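Probable ribose-5-phosphate isomerase B (Mycoplasma genitalium, PDB 6MU0) probably interconverts ribose 5-phosphate and ribulose 5-phosphate in the non-oxidative stage of the pentose phosphate pathway. Local coordinates at residues Asp18-Thr23 / Leu118-Val123. Sequence-based numbering, arbitrary orientation.
Sequences DHTGLT and LSSRFV. With 5RP (ribulose-5-phosphate), chain B.
T20 meets the 118-123 loop with both branches of its side chain. Its methyl CG2 lies over the centre of one face of the R121 guanidinium, 3.5 Å from NH2, while its hydroxyl OG1 sits 2.7 Å from S120 OG. With chi1 at 71°, OG1 stands between the backbone N and the carbonyl carbon, within reach of both S120 and D18. T20 OG1 donates to the syn lone pair of D18 OD1 (2.7 Å), and T20 N reaches the same oxygen from above the carboxylate plane, closing an Asx turn. With OD1 gripped by these two donors, D18 OD2 accepts from O13 of ribulose-5-phosphate at 2.6 Å. At the phosphate end, H19 and R121 converge on O11: H19 NE2 donates almost straight (2.7 Å, 177°), R121 NH2 at 2.9 Å, and R121 NH1 grips the bridging O8. D51 OD1 hydrogen-bonds to H19 ND1, holding the ring at both nitrogens. S119 OG accepts from F122 N, an ST motif. The loops after strands 12-16 and 115-117, leading into helices 22-34 and 125-137, form one side of the pocket at the C-terminal edge of the parallel sheet; backbone N atoms of G78, T79 and G82, after strand 72-75, also bind the ligand.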
loop_
_atom_site.group_PDB
_atom_site.type_symbol
_atom_site.label_atom_id
_atom_site.label_comp_id
_atom_site.label_asym_id
_atom_site.label_seq_id
_atom_site.Cartn_x
_atom_site.Cartn_y
_atom_site.Cartn_z
ATOM N N ASP A 18 -4.595 5.802 9.525
ATOM C CA ASP A 18 -5.273 6.140 10.765
ATOM C C ASP A 18 -5.049 7.620 11.067
ATOM O O ASP A 18 -4.535 8.381 10.235
ATOM C CB ASP A 18 -4.888 5.204 11.917
ATOM C CG ASP A 18 -3.474 5.427 12.436
ATOM O OD1 ASP A 18 -2.729 6.248 11.851
ATOM O OD2 ASP A 18 -3.112 4.755 13.439
ATOM N N HIS A 19 -5.442 8.031 12.275
ATOM C CA HIS A 19 -5.335 9.424 12.693
ATOM C C HIS A 19 -3.922 9.981 12.609
ATOM O O HIS A 19 -3.768 11.205 12.606
ATOM C CB HIS A 19 -5.818 9.574 14.138
ATOM C CG HIS A 19 -5.124 8.667 15.112
ATOM N ND1 HIS A 19 -5.596 7.409 15.422
ATOM C CD2 HIS A 19 -3.990 8.830 15.836
ATOM C CE1 HIS A 19 -4.784 6.837 16.298
ATOM N NE2 HIS A 19 -3.800 7.680 16.564
ATOM N N THR A 20 -2.889 9.132 12.575
ATOM C CA THR A 20 -1.521 9.641 12.558
ATOM C C THR A 20 -1.094 10.145 11.190
ATOM O O THR A 20 -0.046 10.790 11.092
ATOM C CB THR A 20 -0.506 8.571 13.002
ATOM O OG1 THR A 20 -0.378 7.569 11.984
ATOM C CG2 THR A 20 -0.902 7.921 14.318
ATOM N N GLY A 21 -1.852 9.853 10.139
ATOM C CA GLY A 21 -1.330 10.033 8.800
ATOM C C GLY A 21 -2.127 10.911 7.856
ATOM O O GLY A 21 -1.954 10.804 6.639
ATOM N N LEU A 22 -2.978 11.801 8.383
ATOM C CA LEU A 22 -3.881 12.545 7.506
ATOM C C LEU A 22 -3.141 13.521 6.598
ATOM O O LEU A 22 -3.503 13.673 5.423
ATOM C CB LEU A 22 -4.928 13.287 8.327
ATOM C CG LEU A 22 -5.780 12.392 9.224
ATOM C CD1 LEU A 22 -6.834 13.225 9.938
ATOM C CD2 LEU A 22 -6.421 11.283 8.413
ATOM N N THR A 23 -2.142 14.233 7.128
ATOM C CA THR A 23 -1.412 15.190 6.300
ATOM C C THR A 23 -0.679 14.475 5.171
ATOM O O THR A 23 -0.746 14.884 4.006
ATOM C CB THR A 23 -0.447 16.000 7.171
ATOM O OG1 THR A 23 -1.200 16.785 8.107
ATOM C CG2 THR A 23 0.415 16.920 6.316
ATOM N N LEU A 118 3.319 2.473 4.903
ATOM C CA LEU A 118 4.221 3.578 5.184
ATOM C C LEU A 118 4.076 4.020 6.633
ATOM O O LEU A 118 3.008 3.893 7.247
ATOM C CB LEU A 118 3.895 4.791 4.304
ATOM C CG LEU A 118 3.893 4.559 2.795
ATOM C CD1 LEU A 118 3.415 5.798 2.065
ATOM C CD2 LEU A 118 5.268 4.145 2.309
ATOM N N SER A 119 5.161 4.586 7.146
ATOM C CA SER A 119 5.240 5.151 8.486
ATOM C C SER A 119 5.013 6.660 8.458
ATOM O O SER A 119 5.714 7.384 7.743
ATOM C CB SER A 119 6.634 4.885 9.045
ATOM O OG SER A 119 6.860 5.595 10.251
ATOM N N SER A 120 4.087 7.134 9.288
ATOM C CA SER A 120 3.851 8.560 9.458
ATOM C C SER A 120 4.744 9.195 10.517
ATOM O O SER A 120 4.963 10.409 10.466
ATOM C CB SER A 120 2.402 8.795 9.877
ATOM O OG SER A 120 2.161 8.120 11.093
ATOM N N ARG A 121 5.239 8.419 11.487
ATOM C CA ARG A 121 5.957 8.974 12.629
ATOM C C ARG A 121 7.472 8.877 12.513
ATOM O O ARG A 121 8.171 9.574 13.255
ATOM C CB ARG A 121 5.512 8.288 13.925
ATOM C CG ARG A 121 4.162 8.753 14.415
ATOM C CD ARG A 121 3.699 7.968 15.634
ATOM N NE ARG A 121 2.511 8.574 16.224
ATOM C CZ ARG A 121 1.576 7.925 16.902
ATOM N NH1 ARG A 121 1.646 6.607 17.058
ATOM N NH2 ARG A 121 0.565 8.608 17.419
ATOM N N PHE A 122 7.993 8.036 11.614
ATOM C CA PHE A 122 9.418 7.740 11.575
ATOM C C PHE A 122 10.059 8.009 10.226
ATOM O O PHE A 122 11.273 7.815 10.083
ATOM C CB PHE A 122 9.665 6.291 12.017
ATOM C CG PHE A 122 9.366 6.078 13.463
ATOM C CD1 PHE A 122 10.339 6.322 14.423
ATOM C CD2 PHE A 122 8.100 5.684 13.882
ATOM C CE1 PHE A 122 10.070 6.156 15.760
ATOM C CE2 PHE A 122 7.826 5.527 15.231
ATOM C CZ PHE A 122 8.814 5.766 16.169
ATOM N N VAL A 123 9.284 8.459 9.247
ATOM C CA VAL A 123 9.757 8.713 7.893
ATOM C C VAL A 123 9.198 10.066 7.476
ATOM O O VAL A 123 8.046 10.385 7.785
ATOM C CB VAL A 123 9.298 7.585 6.941
ATOM C CG1 VAL A 123 9.703 7.872 5.503
ATOM C CG2 VAL A 123 9.869 6.242 7.392
HETATM C C2 5RP B . 0.273 0.781 14.362
HETATM C C3 5RP B . 0.599 2.247 14.563
HETATM C C5 5RP B . -0.552 3.174 14.984
HETATM O O13 5RP B . -0.601 4.319 14.154
HETATM C C6 5RP B . -0.224 3.551 16.430
HETATM O O14 5RP B . -0.181 2.355 17.207
HETATM C C7 5RP B . -1.226 4.521 17.016
HETATM O O8 5RP B . -0.699 4.993 18.269
HETATM P P9 5RP B . -1.569 6.005 19.158
HETATM O O12 5RP B . -0.722 6.282 20.366
HETATM O O11 5RP B . -1.819 7.244 18.304
HETATM O O10 5RP B . -2.882 5.319 19.488
HETATM O O4 5RP B . 1.722 2.692 14.454
HETATM O O1 5RP B . 1.437 0.056 13.984
#